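Local structure of steroid delta-isomerase (Pseudomonas aeruginosa, 3MSO) at the interface of chains A and B and the interface of chains B and C. The protein catalyses the shift of a steroid ring double bond typical of delta-isomerases and belongs to the SnoaL-like family of small alpha+beta proteins. Numbering follows the deposited sequence. Chains: chain A/B/C, Steroid delta-isomerase.

Contacts 1 and 2 are two patches of one two-fold A/B interface, their C-alpha centres about 11 Å apart and joined through A:Leu75 and B:Val84. In contact 1 side chains of strands 82-91, 94-104 and 110-118 meet across the two sheets; in contact 2 strands 69-77 pair through their backbones. Contact 3 joins B to C, about 22 Å from contact 1 and 28 Å from contact 2 between C-alpha centres, and is built mainly on helix 120-138, with strand 49-50 and helix 52-65 of B. Chain B thus faces A and C through separate surfaces, consistent with a four-chain assembly built from pairs, not proven in solution.

Contact 1: the interface of chains A and B. Residues chain A 75, 84, 86, 97-99, 116-117; chain B 84, 99, 101, 116.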
loop_
_atom_site.group_PDB
_atom_site.type_symbol
_atom_site.label_atom_id
_atom_site.label_comp_id
_atom_site.label_asym_id
_atom_site.label_seq_id
_atom_site.Cartn_x
_atom_site.Cartn_y
_atom_site.Cartn_z
ATOM N N LEU A 75 4.719 -22.143 -17.053
ATOM C CA LEU A 75 5.672 -21.704 -18.061
ATOM C C LEU A 75 7.064 -22.221 -17.742
ATOM O O LEU A 75 7.468 -22.221 -16.580
ATOM C CB LEU A 75 5.668 -20.163 -18.142
ATOM C CG LEU A 75 4.293 -19.471 -18.242
ATOM C CD1 LEU A 75 3.822 -18.979 -16.885
ATOM C CD2 LEU A 75 4.309 -18.348 -19.254
ATOM N N VAL A 84 7.653 -21.391 -13.928
ATOM C CA VAL A 84 6.800 -20.390 -13.283
ATOM C C VAL A 84 5.409 -21.030 -13.201
ATOM O O VAL A 84 4.852 -21.469 -14.222
ATOM C CB VAL A 84 6.792 -18.985 -13.937
ATOM C CG1 VAL A 84 5.559 -18.188 -13.528
ATOM C CG2 VAL A 84 8.044 -18.223 -13.575
ATOM N N GLU A 86 1.833 -20.086 -12.128
ATOM C CA GLU A 86 0.883 -19.005 -11.858
ATOM C C GLU A 86 -0.224 -19.554 -10.972
ATOM O O GLU A 86 -0.737 -20.639 -11.242
ATOM C CB GLU A 86 0.288 -18.470 -13.186
ATOM C CG GLU A 86 -0.842 -17.467 -13.008
ATOM C CD GLU A 86 -1.653 -17.159 -14.251
ATOM O OE1 GLU A 86 -1.976 -18.095 -15.021
ATOM O OE2 GLU A 86 -2.012 -15.976 -14.429
ATOM N N LYS A 97 -3.258 -12.968 -6.479
ATOM C CA LYS A 97 -2.682 -13.573 -7.663
ATOM C C LYS A 97 -1.192 -13.696 -7.395
ATOM O O LYS A 97 -0.604 -12.819 -6.751
ATOM C CB LYS A 97 -2.940 -12.613 -8.814
ATOM C CG LYS A 97 -3.020 -13.257 -10.137
ATOM C CD LYS A 97 -4.196 -14.180 -10.335
ATOM C CE LYS A 97 -3.719 -15.107 -11.424
ATOM N NZ LYS A 97 -3.213 -14.357 -12.616
ATOM N N GLY A 98 -0.591 -14.782 -7.845
ATOM C CA GLY A 98 0.828 -14.991 -7.589
ATOM C C GLY A 98 1.542 -15.955 -8.503
ATOM O O GLY A 98 0.920 -16.599 -9.364
ATOM N N ILE A 99 2.865 -16.061 -8.299
ATOM C CA ILE A 99 3.739 -16.981 -9.020
ATOM C C ILE A 99 4.722 -17.703 -8.109
ATOM O O ILE A 99 5.261 -17.107 -7.185
ATOM C CB ILE A 99 4.494 -16.337 -10.236
ATOM C CG1 ILE A 99 5.430 -15.167 -9.819
ATOM C CG2 ILE A 99 3.550 -15.959 -11.375
ATOM C CD1 ILE A 99 6.799 -15.108 -10.585
HETATM N N MSE A 116 6.062 -14.225 -5.788
HETATM C CA MSE A 116 5.567 -12.853 -5.987
HETATM C C MSE A 116 4.066 -12.914 -5.899
HETATM O O MSE A 116 3.451 -13.882 -6.344
HETATM C CB MSE A 116 5.986 -12.238 -7.340
HETATM C CG MSE A 116 7.483 -12.244 -7.570
HETATM SE SE MSE A 116 7.956 -11.189 -9.066
HETATM C CE MSE A 116 9.718 -11.794 -9.324
ATOM N N VAL A 117 3.486 -11.903 -5.303
ATOM C CA VAL A 117 2.048 -11.794 -5.088
ATOM C C VAL A 117 1.616 -10.388 -5.514
ATOM O O VAL A 117 2.403 -9.438 -5.446
ATOM C CB VAL A 117 1.692 -12.163 -3.600
ATOM C CG1 VAL A 117 0.379 -11.561 -3.144
ATOM C CG2 VAL A 117 1.683 -13.684 -3.398
ATOM N N VAL B 84 6.588 -15.251 -19.575
ATOM C CA VAL B 84 6.952 -14.572 -18.335
ATOM C C VAL B 84 8.371 -14.050 -18.545
ATOM O O VAL B 84 9.285 -14.827 -18.871
ATOM C CB VAL B 84 6.797 -15.418 -17.040
ATOM C CG1 VAL B 84 7.644 -14.846 -15.897
ATOM C CG2 VAL B 84 5.335 -15.510 -16.626
ATOM N N ILE B 99 8.123 -9.505 -12.669
ATOM C CA ILE B 99 7.747 -10.264 -13.859
ATOM C C ILE B 99 6.758 -9.516 -14.741
ATOM O O ILE B 99 5.855 -8.868 -14.243
ATOM C CB ILE B 99 7.233 -11.716 -13.576
ATOM C CG1 ILE B 99 5.964 -11.744 -12.692
ATOM C CG2 ILE B 99 8.332 -12.622 -13.048
ATOM C CD1 ILE B 99 4.914 -12.846 -13.094
HETATM N N MSE B 101 4.076 -10.748 -17.221
HETATM C CA MSE B 101 3.404 -11.973 -17.656
HETATM C C MSE B 101 2.446 -11.593 -18.782
HETATM O O MSE B 101 1.365 -11.064 -18.533
HETATM C CB MSE B 101 2.713 -12.716 -16.505
HETATM C CG MSE B 101 2.017 -14.022 -16.949
HETATM SE SE MSE B 101 1.940 -15.358 -15.522
HETATM C CE MSE B 101 1.045 -14.356 -14.171
HETATM N N MSE B 116 3.973 -8.215 -11.623
HETATM C CA MSE B 116 4.146 -8.498 -10.180
HETATM C C MSE B 116 5.555 -8.014 -9.802
HETATM O O MSE B 116 6.499 -8.130 -10.589
HETATM C CB MSE B 116 4.015 -9.978 -9.826
HETATM C CG MSE B 116 2.721 -10.603 -10.296
HETATM SE SE MSE B 116 2.470 -12.346 -9.520
HETATM C CE MSE B 116 1.032 -12.926 -10.688
#
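B:Met116 and A:Met116, both selenomethionines, meet CB to CB at 3.9 Å where the sheets of the two subunits face each other. In B:Met116, CG stands anti to the carbonyl carbon (chi1 -55°) and the chain runs extended from there, carrying its tip across to strand 94-104 of A. Its SE passes the backbone O of A:Met116 and lies 3.7 Å from A:Gly98 CA. The terminal CE also rests on A:Gly98, where no side chain intervenes, and comes within 4.1 Å of A:Lys97 CG. Beside it A:Ile99 and B:Ile99 reach toward each other tip to tip, A:Ile99 CG2 3.8 Å from B:Ile99 CD1. Further along, B:Val84 CG2 lies between the branches of A:Leu75, with CD1 at 3.8 Å, the two side chains crossing at about a right angle. No nitrogen or oxygen bonds across this patch, so its grip is apolar. At its margin, B:Met101, its CG anti to the backbone N and the chain bent at chi3 (56°), lays CE against A:Glu86, 3.5 Å from carboxylate oxygen OE2. That oxygen is also held within its own subunit: the side-chain amine nitrogen NZ of A:Lys97 makes a 2.7 Å salt bridge to A:Glu86 OE2 from above the carboxylate plane, 39° out of it.

Contact 2: the interface of chains A and B. Residues chain A 5, 74-76; chain B 75-78, 82-84.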
loop_
_atom_site.group_PDB
_atom_site.type_symbol
_atom_site.label_atom_id
_atom_site.label_comp_id
_atom_site.label_asym_id
_atom_site.label_seq_id
_atom_site.Cartn_x
_atom_site.Cartn_y
_atom_site.Cartn_z
ATOM N N LEU A 5 5.183 -29.983 -20.491
ATOM C CA LEU A 5 6.052 -28.809 -20.365
ATOM C C LEU A 5 7.505 -29.222 -20.709
ATOM O O LEU A 5 7.956 -30.278 -20.239
ATOM C CB LEU A 5 5.939 -28.279 -18.923
ATOM C CG LEU A 5 6.164 -26.807 -18.678
ATOM C CD1 LEU A 5 5.217 -25.928 -19.492
ATOM C CD2 LEU A 5 5.991 -26.507 -17.238
ATOM N N GLN A 74 1.428 -22.558 -16.486
ATOM C CA GLN A 74 2.725 -23.131 -16.146
ATOM C C GLN A 74 3.621 -22.863 -17.323
ATOM O O GLN A 74 3.300 -23.245 -18.457
ATOM C CB GLN A 74 2.622 -24.633 -15.835
ATOM C CG GLN A 74 1.701 -24.883 -14.645
ATOM C CD GLN A 74 1.738 -26.282 -14.131
ATOM O OE1 GLN A 74 2.704 -27.035 -14.313
ATOM N NE2 GLN A 74 0.682 -26.644 -13.436
ATOM N N LEU A 75 4.719 -22.143 -17.053
ATOM C CA LEU A 75 5.672 -21.704 -18.061
ATOM C C LEU A 75 7.064 -22.221 -17.742
ATOM O O LEU A 75 7.468 -22.221 -16.580
ATOM C CB LEU A 75 5.668 -20.163 -18.142
ATOM C CG LEU A 75 4.293 -19.471 -18.242
ATOM C CD1 LEU A 75 3.822 -18.979 -16.885
ATOM C CD2 LEU A 75 4.309 -18.348 -19.254
ATOM N N ALA A 76 7.789 -22.671 -18.768
ATOM C CA ALA A 76 9.133 -23.228 -18.623
ATOM C C ALA A 76 10.144 -22.391 -19.379
ATOM O O ALA A 76 9.850 -21.893 -20.472
ATOM C CB ALA A 76 9.168 -24.664 -19.137
ATOM N N LEU B 75 10.386 -17.406 -19.758
ATOM C CA LEU B 75 9.683 -18.670 -19.703
ATOM C C LEU B 75 8.419 -18.615 -20.547
ATOM O O LEU B 75 7.701 -17.614 -20.535
ATOM C CB LEU B 75 9.317 -18.987 -18.229
ATOM C CG LEU B 75 10.446 -18.858 -17.175
ATOM C CD1 LEU B 75 10.383 -17.509 -16.449
ATOM C CD2 LEU B 75 10.419 -20.009 -16.202
ATOM N N ALA B 76 8.141 -19.698 -21.265
ATOM C CA ALA B 76 6.965 -19.820 -22.128
ATOM C C ALA B 76 5.999 -20.896 -21.630
ATOM O O ALA B 76 6.431 -21.946 -21.142
ATOM C CB ALA B 76 7.407 -20.147 -23.553
ATOM N N SER B 77 4.695 -20.657 -21.795
ATOM C CA SER B 77 3.672 -21.661 -21.483
ATOM C C SER B 77 3.672 -22.725 -22.625
ATOM O O SER B 77 4.134 -22.415 -23.739
ATOM C CB SER B 77 2.306 -20.999 -21.376
ATOM O OG SER B 77 1.974 -20.345 -22.586
ATOM N N ALA B 78 3.156 -23.953 -22.366
ATOM C CA ALA B 78 3.141 -25.011 -23.405
ATOM C C ALA B 78 2.310 -24.687 -24.662
ATOM O O ALA B 78 2.571 -25.257 -25.721
ATOM C CB ALA B 78 2.712 -26.344 -22.823
ATOM N N SER B 82 1.697 -17.618 -23.990
ATOM C CA SER B 82 2.030 -16.856 -22.797
ATOM C C SER B 82 3.514 -16.923 -22.490
ATOM O O SER B 82 4.164 -17.963 -22.655
ATOM C CB SER B 82 1.192 -17.282 -21.599
ATOM O OG SER B 82 -0.071 -16.641 -21.629
ATOM N N VAL B 83 4.040 -15.785 -22.039
ATOM C CA VAL B 83 5.432 -15.593 -21.684
ATOM C C VAL B 83 5.547 -14.906 -20.325
ATOM O O VAL B 83 4.686 -14.101 -19.955
ATOM C CB VAL B 83 6.154 -14.813 -22.823
ATOM C CG1 VAL B 83 5.900 -13.304 -22.771
ATOM C CG2 VAL B 83 7.645 -15.115 -22.857
ATOM N N VAL B 84 6.588 -15.251 -19.575
ATOM C CA VAL B 84 6.952 -14.572 -18.335
ATOM C C VAL B 84 8.371 -14.050 -18.545
ATOM O O VAL B 84 9.285 -14.827 -18.871
ATOM C CB VAL B 84 6.797 -15.418 -17.040
ATOM C CG1 VAL B 84 7.644 -14.846 -15.897
ATOM C CG2 VAL B 84 5.335 -15.510 -16.626
#
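A:Ala76 and B:Ala76 pair backbone to backbone across the two-fold relation, joining strands 69-77 of both subunits as antiparallel neighbours. The hydrogen bonds are reciprocal: A:Ala76 N donates to B:Ala76 O at 2.8 Å, and B:Ala76 N returns the bond to A:Ala76 O at 2.9 Å. Both are fairly straight at the hydrogen. A second antiparallel bridge sets A:Leu75 beside B:Ser77, bringing A:Gln74 O to 3.4 Å from B:Ser77 CA.

The apolar contacts centre on A:Leu75. Its CB faces B:Leu75 CB at 3.8 Å, next to the paired backbones. With CG anti to the carbonyl carbon (chi1 -49°), the isobutyl group passes alongside B:Ser77, and the CD2 branch reaches the start of strand 82-91, 3.8 Å from B:Val83 CA and near CB of B:Ser77 and B:Ser82; CD1 turns instead to B:Val84. At the outer end, A:Leu5 offers CD1 to B:Ala78.

Within chain B a side-chain hydrogen bond may steady the surface under this leucine. B:Ser77 OG, set between its own N and carbonyl carbon (chi1 59°), donates to B:Ser82 O at 3.2 Å, tying the end of one strand to the start of the next. The short antiparallel pairing links the ends of strands 69-77 of A and B, and the leucine packing may help fix their register in the likely dimer.

Contact 3: the interface of chains B and C. Residues chain B 49, 57, 134; chain C 131-132, 135.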
loop_
_atom_site.group_PDB
_atom_site.type_symbol
_atom_site.label_atom_id
_atom_site.label_comp_id
_atom_site.label_asym_id
_atom_site.label_seq_id
_atom_site.Cartn_x
_atom_site.Cartn_y
_atom_site.Cartn_z
ATOM N N TYR B 49 -6.860 -2.419 -16.042
ATOM C CA TYR B 49 -6.956 -1.221 -16.871
ATOM C C TYR B 49 -7.278 -1.719 -18.252
ATOM O O TYR B 49 -6.458 -2.399 -18.878
ATOM C CB TYR B 49 -5.649 -0.425 -16.859
ATOM C CG TYR B 49 -5.290 0.122 -15.500
ATOM C CD1 TYR B 49 -4.579 -0.648 -14.582
ATOM C CD2 TYR B 49 -5.635 1.419 -15.138
ATOM C CE1 TYR B 49 -4.237 -0.147 -13.330
ATOM C CE2 TYR B 49 -5.270 1.944 -13.899
ATOM C CZ TYR B 49 -4.574 1.156 -12.994
ATOM O OH TYR B 49 -4.241 1.666 -11.756
HETATM N N MSE B 57 -0.409 3.800 -22.131
HETATM C CA MSE B 57 -0.081 4.907 -21.268
HETATM C C MSE B 57 0.545 4.468 -19.953
HETATM O O MSE B 57 1.522 5.079 -19.526
HETATM C CB MSE B 57 -1.320 5.748 -21.051
HETATM C CG MSE B 57 -0.999 7.156 -20.651
HETATM SE SE MSE B 57 -2.233 7.667 -19.285
HETATM C CE MSE B 57 -1.587 6.456 -17.806
ATOM N N LEU B 134 1.976 10.209 -12.791
ATOM C CA LEU B 134 0.681 10.492 -13.388
ATOM C C LEU B 134 0.186 11.877 -12.974
ATOM O O LEU B 134 -0.359 12.595 -13.815
ATOM C CB LEU B 134 -0.329 9.404 -13.056
ATOM C CG LEU B 134 -0.026 8.024 -13.583
ATOM C CD1 LEU B 134 -1.098 7.065 -13.132
ATOM C CD2 LEU B 134 0.140 8.021 -15.100
ATOM N N GLY C 131 -5.499 6.589 -8.124
ATOM C CA GLY C 131 -4.654 6.178 -9.245
ATOM C C GLY C 131 -5.443 5.842 -10.492
ATOM O O GLY C 131 -5.052 6.217 -11.603
ATOM N N ARG C 132 -6.572 5.142 -10.301
ATOM C CA ARG C 132 -7.514 4.744 -11.349
ATOM C C ARG C 132 -8.088 6.026 -11.993
ATOM O O ARG C 132 -8.125 6.104 -13.216
ATOM C CB ARG C 132 -8.623 3.851 -10.726
ATOM C CG ARG C 132 -9.479 3.068 -11.723
ATOM C CD ARG C 132 -9.524 1.552 -11.484
ATOM N NE ARG C 132 -9.657 0.779 -12.729
ATOM N N ALA C 135 -5.418 7.956 -13.982
ATOM C CA ALA C 135 -5.229 7.160 -15.199
ATOM C C ALA C 135 -6.367 7.421 -16.199
ATOM O O ALA C 135 -6.119 7.470 -17.407
ATOM C CB ALA C 135 -5.176 5.679 -14.854
#
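The C-terminal helix 120-138 of this SnoaL-like protein carries the B/C contact, an interface of the deposited assembly that may not be a biological one, with C:Gly131, C:Arg132 and C:Ala135 facing B:Tyr49, B:Met57 and B:Leu134. The nearest approach is between the methyl CB of C:Ala135 and B:Tyr49 CE2, the ring carbon next to the one bearing the hydroxyl, at 3.9 Å. Seen from CE2, the methyl is about 25° out of the ring plane, so it does not sit over the ring face. B:Tyr49 comes from the short strand 49-50; its CG is anti to the carbonyl carbon (chi1 -64°), which projects the phenol toward the helix. C:Arg132 CA is also near, 4.4 Å from B:Tyr49 CE2, but its modelled side chain is incomplete. On the other flank, the CD1 branch of B:Leu134, itself on helix 120-138 of B, looks toward C:Gly131 O from 4.3 Å. The selenium of selenomethionine B:Met57, on helix 52-65, approaches C:Ala135 O at the same loose range. Inside chain B, B:Met57 CE backs onto B:Leu134 CD2 at 3.6 Å, linking the two helices behind the contact. No nitrogen or oxygen bonds across here, and the tyrosine hydroxyl OH remains 4.6 Å from C:Gly131 O.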